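Local coordinates for protein 4-hydroxybenzoyl-CoA thioesterase (Staphylococcus aureus, PDB 6FDG) that probably hydrolyses acyl-CoA thioesters as a hotdog-fold thioesterase, acting on DHNA-CoA in the vitamin K2 pathway, at residues Y37-M48 and F126-V136. Residues are numbered along the deposited sequence; the frame is centred on the assembly and turned at random. Where two conformers were deposited one is given.
Sequences YISKLGFSYADM and FPDWHEAYSKV
Leu41 and Phe43 face Ala132 and Trp129, the axes of helices 37-41 and 127-136 running nearly at right angles (98°) and 11.8 Å apart at closest approach. A Schellman motif at Gly42 ends the first helix, and Ser44 N-caps the next, its OG accepting from Asp47 N; the link between them carries Phe43 onto helix 127-136.

The Trp129 indole is the centrepiece, gripped on both faces. Over one lies Phe43, stacked face-to-face on the five-membered ring with centroids 4.2 Å apart and planes at 30°, while its CB sits over the six-membered ring. Phe43 CG is anti to its carbonyl carbon, which lays the ring along the indole with its edge near Ala132 CB, 3.6 Å from Phe43 CE2. Over the opposite indole face comes the Met48 methyl, Met48 CE lying 3.7 Å from the centroid of the Trp129 six-membered ring; a bend at chi3 (-80°) lets the same CE cover a face of Phe126 too, and SD makes Met-aromatic contacts with both rings. Ser44 O meets the indole edge in plane, 3.5 Å from Trp129 CZ2.

Farther along, Leu41 splits its branches: CD2 rests 3.7 Å from Tyr133 CE1, CD1 against Val136 CG2. Tyr133 OH lies 3.3 Å from Ile38 CG1 and finds its polar partner in Tyr90 OH.

This largely apolar seam joins helix 26-41, the central helix of the hotdog fold, to C-terminal helix 127-141, with Tyr37 and Tyr133 reaching strand 73-83 and Met48 and Phe126 meeting Ile53 of strand 53-54.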
ATOM      1  N   TYR A  37       8.731  11.779  16.399  1.00 16.05           N
ATOM      2  CA  TYR A  37       8.515  12.341  17.744  1.00 16.07           C
ATOM      3  C   TYR A  37       9.311  11.492  18.727  1.00 16.65           C
ATOM      4  O   TYR A  37      10.059  12.005  19.585  1.00 18.02           O
ATOM      5  CB  TYR A  37       7.030  12.418  18.088  1.00 15.26           C
ATOM      6  CG  TYR A  37       6.727  12.865  19.452  1.00 16.05           C
ATOM      7  CD1 TYR A  37       6.741  11.982  20.539  1.00 16.60           C
ATOM      8  CD2 TYR A  37       6.386  14.207  19.728  1.00 16.58           C
ATOM      9  CE1 TYR A  37       6.445  12.378  21.821  1.00 16.82           C
ATOM     10  CE2 TYR A  37       6.067  14.639  21.005  1.00 16.99           C
ATOM     11  CZ  TYR A  37       6.109  13.749  22.060  1.00 16.08           C
ATOM     12  OH  TYR A  37       5.786  14.199  23.368  1.00 17.71           O
ATOM     13  N   ILE A  38       9.117  10.182  18.715  1.00 16.59           N
ATOM     14  CA  ILE A  38       9.763   9.328  19.685  1.00 17.25           C
ATOM     15  C   ILE A  38      11.278   9.461  19.524  1.00 18.20           C
ATOM     16  O   ILE A  38      11.980   9.463  20.614  1.00 19.01           O
ATOM     17  CB  ILE A  38       9.229   7.872  19.416  1.00 18.32           C
ATOM     18  CG1 ILE A  38       7.761   7.748  19.775  1.00 18.96           C
ATOM     19  CG2 ILE A  38      10.152   6.821  20.127  1.00 21.11           C
ATOM     20  CD1 ILE A  38       7.143   6.423  19.344  1.00 20.51           C
ATOM     21  N   SER A  39      11.786   9.412  18.350  0.68 17.49           N
ATOM     22  CA  SER A  39      13.238   9.582  18.203  0.68 18.49           C
ATOM     23  C   SER A  39      13.739  10.888  18.787  0.68 19.95           C
ATOM     24  O   SER A  39      14.737  11.034  19.521  0.68 19.01           O
ATOM     25  CB  SER A  39      13.586   9.418  16.755  0.68 19.31           C
ATOM     26  OG  SER A  39      14.941   9.422  16.414  0.68 24.83           O
ATOM     27  N   LYS A  40      13.065  11.962  18.471  1.00 18.34           N
ATOM     28  CA  LYS A  40      13.463  13.299  18.976  1.00 17.73           C
ATOM     29  C   LYS A  40      13.372  13.376  20.427  1.00 20.38           C
ATOM     30  O   LYS A  40      14.174  14.152  21.085  1.00 23.21           O
ATOM     31  CB  LYS A  40      12.655  14.368  18.218  1.00 18.69           C
ATOM     32  CG  LYS A  40      13.095  14.535  16.804  1.00 18.16           C
ATOM     33  CD  LYS A  40      12.183  15.339  15.882  1.00 19.08           C
ATOM     34  CE  LYS A  40      12.797  15.709  14.633  1.00 18.38           C
ATOM     35  NZ  LYS A  40      11.841  16.378  13.728  1.00 20.69           N
ATOM     36  N   LEU A  41      12.522  12.680  21.121  1.00 19.52           N
ATOM     37  CA  LEU A  41      12.394  12.690  22.548  1.00 20.39           C
ATOM     38  C   LEU A  41      13.551  11.875  23.115  1.00 21.05           C
ATOM     39  O   LEU A  41      13.799  12.106  24.318  1.00 26.20           O
ATOM     40  CB  LEU A  41      11.024  12.128  22.999  1.00 23.02           C
ATOM     41  CG  LEU A  41      10.586  12.406  24.347  1.00 25.77           C
ATOM     42  CD1 LEU A  41      10.491  13.919  24.635  1.00 26.56           C
ATOM     43  CD2 LEU A  41       9.285  11.618  24.577  1.00 27.23           C
ATOM     44  N   GLY A  42      14.250  11.070  22.356  1.00 20.80           N
ATOM     45  CA  GLY A  42      15.451  10.323  22.757  1.00 21.82           C
ATOM     46  C   GLY A  42      15.274   8.854  22.706  1.00 23.33           C
ATOM     47  O   GLY A  42      16.138   8.147  23.305  1.00 27.64           O
ATOM     48  N   PHE A  43      14.350   8.267  21.969  1.00 22.49           N
ATOM     49  CA  PHE A  43      14.084   6.817  22.071  1.00 21.27           C
ATOM     50  C   PHE A  43      13.944   6.159  20.724  1.00 23.04           C
ATOM     51  O   PHE A  43      13.766   6.772  19.693  1.00 27.88           O
ATOM     52  CB  PHE A  43      12.800   6.593  22.884  1.00 23.37           C
ATOM     53  CG  PHE A  43      12.848   7.171  24.274  1.00 23.02           C
ATOM     54  CD1 PHE A  43      13.605   6.512  25.259  1.00 25.56           C
ATOM     55  CD2 PHE A  43      12.230   8.333  24.624  1.00 26.66           C
ATOM     56  CE1 PHE A  43      13.676   7.065  26.550  1.00 28.35           C
ATOM     57  CE2 PHE A  43      12.384   8.968  25.837  1.00 26.49           C
ATOM     58  CZ  PHE A  43      13.130   8.294  26.844  1.00 28.05           C
ATOM     59  N   SER A  44      13.989   4.864  20.639  1.00 26.66           N
ATOM     60  CA  SER A  44      13.960   4.162  19.400  1.00 32.37           C
ATOM     61  C   SER A  44      12.887   3.117  19.499  1.00 25.96           C
ATOM     62  O   SER A  44      12.967   2.184  20.314  1.00 26.48           O
ATOM     63  CB  SER A  44      15.279   3.440  19.220  1.00 35.67           C
ATOM     64  OG  SER A  44      15.152   2.489  18.181  1.00 36.39           O
ATOM     65  N   TYR A  45      11.877   3.193  18.631  1.00 24.96           N
ATOM     66  CA  TYR A  45      10.926   2.160  18.582  1.00 24.81           C
ATOM     67  C   TYR A  45      11.512   0.797  18.186  1.00 21.96           C
ATOM     68  O   TYR A  45      11.154  -0.258  18.692  1.00 21.99           O
ATOM     69  CB  TYR A  45       9.753   2.538  17.681  1.00 23.89           C
ATOM     70  CG  TYR A  45       8.726   1.425  17.649  1.00 21.97           C
ATOM     71  CD1 TYR A  45       7.948   1.091  18.760  1.00 22.52           C
ATOM     72  CD2 TYR A  45       8.469   0.679  16.503  1.00 21.98           C
ATOM     73  CE1 TYR A  45       7.102   0.018  18.781  1.00 22.55           C
ATOM     74  CE2 TYR A  45       7.576  -0.340  16.447  1.00 21.79           C
ATOM     75  CZ  TYR A  45       6.851  -0.727  17.612  1.00 22.28           C
ATOM     76  OH  TYR A  45       6.018  -1.758  17.622  1.00 23.15           O
ATOM     77  N   ALA A  46      12.519   0.795  17.280  1.00 23.11           N
ATOM     78  CA  ALA A  46      13.119  -0.518  16.947  1.00 24.09           C
ATOM     79  C   ALA A  46      13.767  -1.158  18.210  1.00 23.85           C
ATOM     80  O   ALA A  46      13.754  -2.381  18.332  1.00 24.88           O
ATOM     81  CB  ALA A  46      14.176  -0.310  15.856  1.00 26.99           C
ATOM     82  N   ASP A  47      14.306  -0.334  19.109  1.00 23.37           N
ATOM     83  CA  ASP A  47      14.841  -0.870  20.402  1.00 25.01           C
ATOM     84  C   ASP A  47      13.772  -1.412  21.304  1.00 26.50           C
ATOM     85  O   ASP A  47      13.968  -2.475  21.905  1.00 28.01           O
ATOM     86  CB  ASP A  47      15.560   0.171  21.202  1.00 30.81           C
ATOM     87  CG  ASP A  47      16.898   0.560  20.651  1.00 40.90           C
ATOM     88  OD1 ASP A  47      17.463  -0.127  19.793  1.00 42.98           O
ATOM     89  OD2 ASP A  47      17.352   1.644  21.116  1.00 44.43           O
ATOM     90  N   MET A  48      12.555  -0.871  21.319  1.00 25.15           N
ATOM     91  CA  MET A  48      11.444  -1.450  22.014  1.00 21.30           C
ATOM     92  C   MET A  48      11.089  -2.815  21.452  1.00 22.36           C
ATOM     93  O   MET A  48      10.865  -3.835  22.169  1.00 22.44           O
ATOM     94  CB  MET A  48      10.233  -0.470  21.937  1.00 23.37           C
ATOM     95  CG  MET A  48       8.985  -1.054  22.492  1.00 21.82           C
ATOM     96  SD  MET A  48       7.581   0.096  22.534  1.00 22.91           S
ATOM     97  CE  MET A  48       7.958   1.019  23.995  1.00 25.88           C
ATOM     98  N   PHE A 126       9.817  -0.196  30.371  1.00 19.38           N
ATOM     99  CA  PHE A 126      10.631   0.884  29.903  1.00 19.38           C
ATOM    100  C   PHE A 126      10.611   2.075  30.791  1.00 21.08           C
ATOM    101  O   PHE A 126       9.976   3.152  30.489  1.00 20.53           O
ATOM    102  CB  PHE A 126      10.189   1.301  28.419  1.00 20.47           C
ATOM    103  CG  PHE A 126      10.190   0.203  27.495  1.00 18.88           C
ATOM    104  CD1 PHE A 126      11.379  -0.031  26.866  1.00 21.39           C
ATOM    105  CD2 PHE A 126       9.143  -0.628  27.308  1.00 19.66           C
ATOM    106  CE1 PHE A 126      11.570  -1.078  25.963  1.00 23.78           C
ATOM    107  CE2 PHE A 126       9.305  -1.716  26.405  1.00 21.39           C
ATOM    108  CZ  PHE A 126      10.516  -1.960  25.771  1.00 22.08           C
ATOM    109  N   PRO A 127      11.182   1.988  32.020  1.00 21.68           N
ATOM    110  CA  PRO A 127      11.045   3.100  33.000  1.00 22.31           C
ATOM    111  C   PRO A 127      11.598   4.423  32.417  1.00 21.64           C
ATOM    112  O   PRO A 127      11.016   5.435  32.868  1.00 23.46           O
ATOM    113  CB  PRO A 127      11.846   2.619  34.278  1.00 24.83           C
ATOM    114  CG  PRO A 127      12.563   1.383  33.772  1.00 26.77           C
ATOM    115  CD  PRO A 127      11.920   0.810  32.542  1.00 23.74           C
ATOM    116  N   ASP A 128      12.613   4.414  31.614  1.00 23.11           N
ATOM    117  CA  ASP A 128      13.183   5.617  31.044  1.00 24.15           C
ATOM    118  C   ASP A 128      12.141   6.276  30.095  1.00 25.89           C
ATOM    119  O   ASP A 128      12.051   7.566  30.078  1.00 23.64           O
ATOM    120  CB  ASP A 128      14.422   5.304  30.232  1.00 26.74           C
ATOM    121  CG  ASP A 128      14.337   3.992  29.310  1.00 35.99           C
ATOM    122  OD1 ASP A 128      13.593   2.952  29.550  1.00 40.16           O
ATOM    123  OD2 ASP A 128      15.120   4.001  28.314  1.00 47.01           O
ATOM    124  N   TRP A 129      11.431   5.492  29.273  1.00 20.15           N
ATOM    125  CA  TRP A 129      10.366   6.099  28.407  1.00 19.71           C
ATOM    126  C   TRP A 129       9.310   6.635  29.308  1.00 20.03           C
ATOM    127  O   TRP A 129       8.804   7.786  29.091  1.00 19.53           O
ATOM    128  CB  TRP A 129       9.774   5.018  27.492  1.00 19.42           C
ATOM    129  CG  TRP A 129      10.578   4.487  26.435  1.00 21.26           C
ATOM    130  CD1 TRP A 129      11.789   3.848  26.506  1.00 22.94           C
ATOM    131  CD2 TRP A 129      10.180   4.371  25.034  1.00 20.92           C
ATOM    132  NE1 TRP A 129      12.152   3.354  25.278  1.00 25.34           N
ATOM    133  CE2 TRP A 129      11.171   3.608  24.383  1.00 21.78           C
ATOM    134  CE3 TRP A 129       9.072   4.813  24.326  1.00 22.31           C
ATOM    135  CZ2 TRP A 129      11.124   3.336  23.053  1.00 21.97           C
ATOM    136  CZ3 TRP A 129       9.050   4.459  22.931  1.00 22.21           C
ATOM    137  CH2 TRP A 129      10.081   3.764  22.385  1.00 22.57           C
ATOM    138  N   HIS A 130       8.803   5.961  30.332  1.00 19.18           N
ATOM    139  CA  HIS A 130       7.847   6.486  31.256  1.00 19.10           C
ATOM    140  C   HIS A 130       8.213   7.795  31.916  1.00 21.08           C
ATOM    141  O   HIS A 130       7.389   8.701  32.046  1.00 23.14           O
ATOM    142  CB  HIS A 130       7.493   5.413  32.370  1.00 20.02           C
ATOM    143  CG  HIS A 130       6.638   5.938  33.419  1.00 21.96           C
ATOM    144  ND1 HIS A 130       5.344   6.215  33.265  1.00 24.41           N
ATOM    145  CD2 HIS A 130       6.946   6.258  34.725  1.00 26.25           C
ATOM    146  CE1 HIS A 130       4.816   6.644  34.413  1.00 26.76           C
ATOM    147  NE2 HIS A 130       5.795   6.683  35.312  1.00 28.64           N
ATOM    148  N   GLU A 131       9.488   7.873  32.311  1.00 23.71           N
ATOM    149  CA  GLU A 131       9.878   9.132  33.025  1.00 24.90           C
ATOM    150  C   GLU A 131       9.745  10.260  31.997  1.00 23.20           C
ATOM    151  O   GLU A 131       9.273  11.311  32.438  1.00 23.38           O
ATOM    152  CB  GLU A 131      11.312   8.962  33.529  1.00 28.45           C
ATOM    153  CG  GLU A 131      12.039  10.261  33.971  1.00 35.41           C
ATOM    154  CD  GLU A 131      13.529  10.012  34.310  1.00 52.92           C
ATOM    155  OE1 GLU A 131      14.283   9.423  33.494  1.00 60.43           O
ATOM    156  OE2 GLU A 131      13.958  10.396  35.419  1.00 57.11           O
ATOM    157  N   ALA A 132      10.210  10.045  30.769  1.00 21.48           N
ATOM    158  CA  ALA A 132      10.182  11.120  29.724  1.00 21.17           C
ATOM    159  C   ALA A 132       8.745  11.513  29.352  1.00 20.54           C
ATOM    160  O   ALA A 132       8.384  12.709  29.395  1.00 19.97           O
ATOM    161  CB  ALA A 132      10.970  10.753  28.570  1.00 21.92           C
ATOM    162  N   TYR A 133       7.880  10.466  29.192  1.00 18.38           N
ATOM    163  CA  TYR A 133       6.494  10.799  28.863  1.00 19.30           C
ATOM    164  C   TYR A 133       5.740  11.484  29.946  1.00 18.84           C
ATOM    165  O   TYR A 133       4.866  12.302  29.753  1.00 19.30           O
ATOM    166  CB  TYR A 133       5.741   9.485  28.343  1.00 17.59           C
ATOM    167  CG  TYR A 133       5.976   9.178  26.870  1.00 18.05           C
ATOM    168  CD1 TYR A 133       7.159   8.811  26.364  1.00 19.59           C
ATOM    169  CD2 TYR A 133       4.930   9.302  25.994  1.00 17.90           C
ATOM    170  CE1 TYR A 133       7.364   8.541  25.016  1.00 21.98           C
ATOM    171  CE2 TYR A 133       5.100   9.009  24.628  1.00 19.33           C
ATOM    172  CZ  TYR A 133       6.282   8.723  24.161  1.00 19.08           C
ATOM    173  OH  TYR A 133       6.512   8.449  22.796  1.00 22.65           O
ATOM    174  N   SER A 134       6.030  11.095  31.211  1.00 21.10           N
ATOM    175  CA  SER A 134       5.403  11.655  32.348  1.00 20.72           C
ATOM    176  C   SER A 134       5.892  13.142  32.521  1.00 19.70           C
ATOM    177  O   SER A 134       5.024  13.979  32.825  1.00 21.99           O
ATOM    178  CB  SER A 134       5.765  10.910  33.670  1.00 25.31           C
ATOM    179  OG  SER A 134       5.111   9.653  33.665  1.00 28.43           O
ATOM    180  N   LYS A 135       7.108  13.392  32.298  1.00 20.21           N
ATOM    181  CA  LYS A 135       7.641  14.777  32.346  1.00 22.48           C
ATOM    182  C   LYS A 135       6.957  15.639  31.283  1.00 21.75           C
ATOM    183  O   LYS A 135       6.473  16.711  31.571  1.00 22.26           O
ATOM    184  CB  LYS A 135       9.109  14.793  32.137  1.00 25.77           C
ATOM    185  CG  LYS A 135       9.802  16.169  31.987  1.00 29.72           C
ATOM    186  CD  LYS A 135      11.327  16.040  31.844  1.00 37.68           C
ATOM    187  CE  LYS A 135      12.037  17.397  31.745  1.00 50.94           C
ATOM    188  NZ  LYS A 135      11.559  18.325  32.834  1.00 58.92           N
ATOM    189  N   VAL A 136       6.879  15.080  30.034  1.00 20.05           N
ATOM    190  CA  VAL A 136       6.178  15.802  28.953  1.00 18.14           C
ATOM    191  C   VAL A 136       4.794  16.076  29.293  1.00 18.25           C
ATOM    192  O   VAL A 136       4.256  17.150  29.022  1.00 20.07           O
ATOM    193  CB  VAL A 136       6.408  15.038  27.588  1.00 18.92           C
ATOM    194  CG1 VAL A 136       5.465  15.618  26.552  1.00 19.72           C
ATOM    195  CG2 VAL A 136       7.828  15.145  27.130  1.00 22.03           C
TER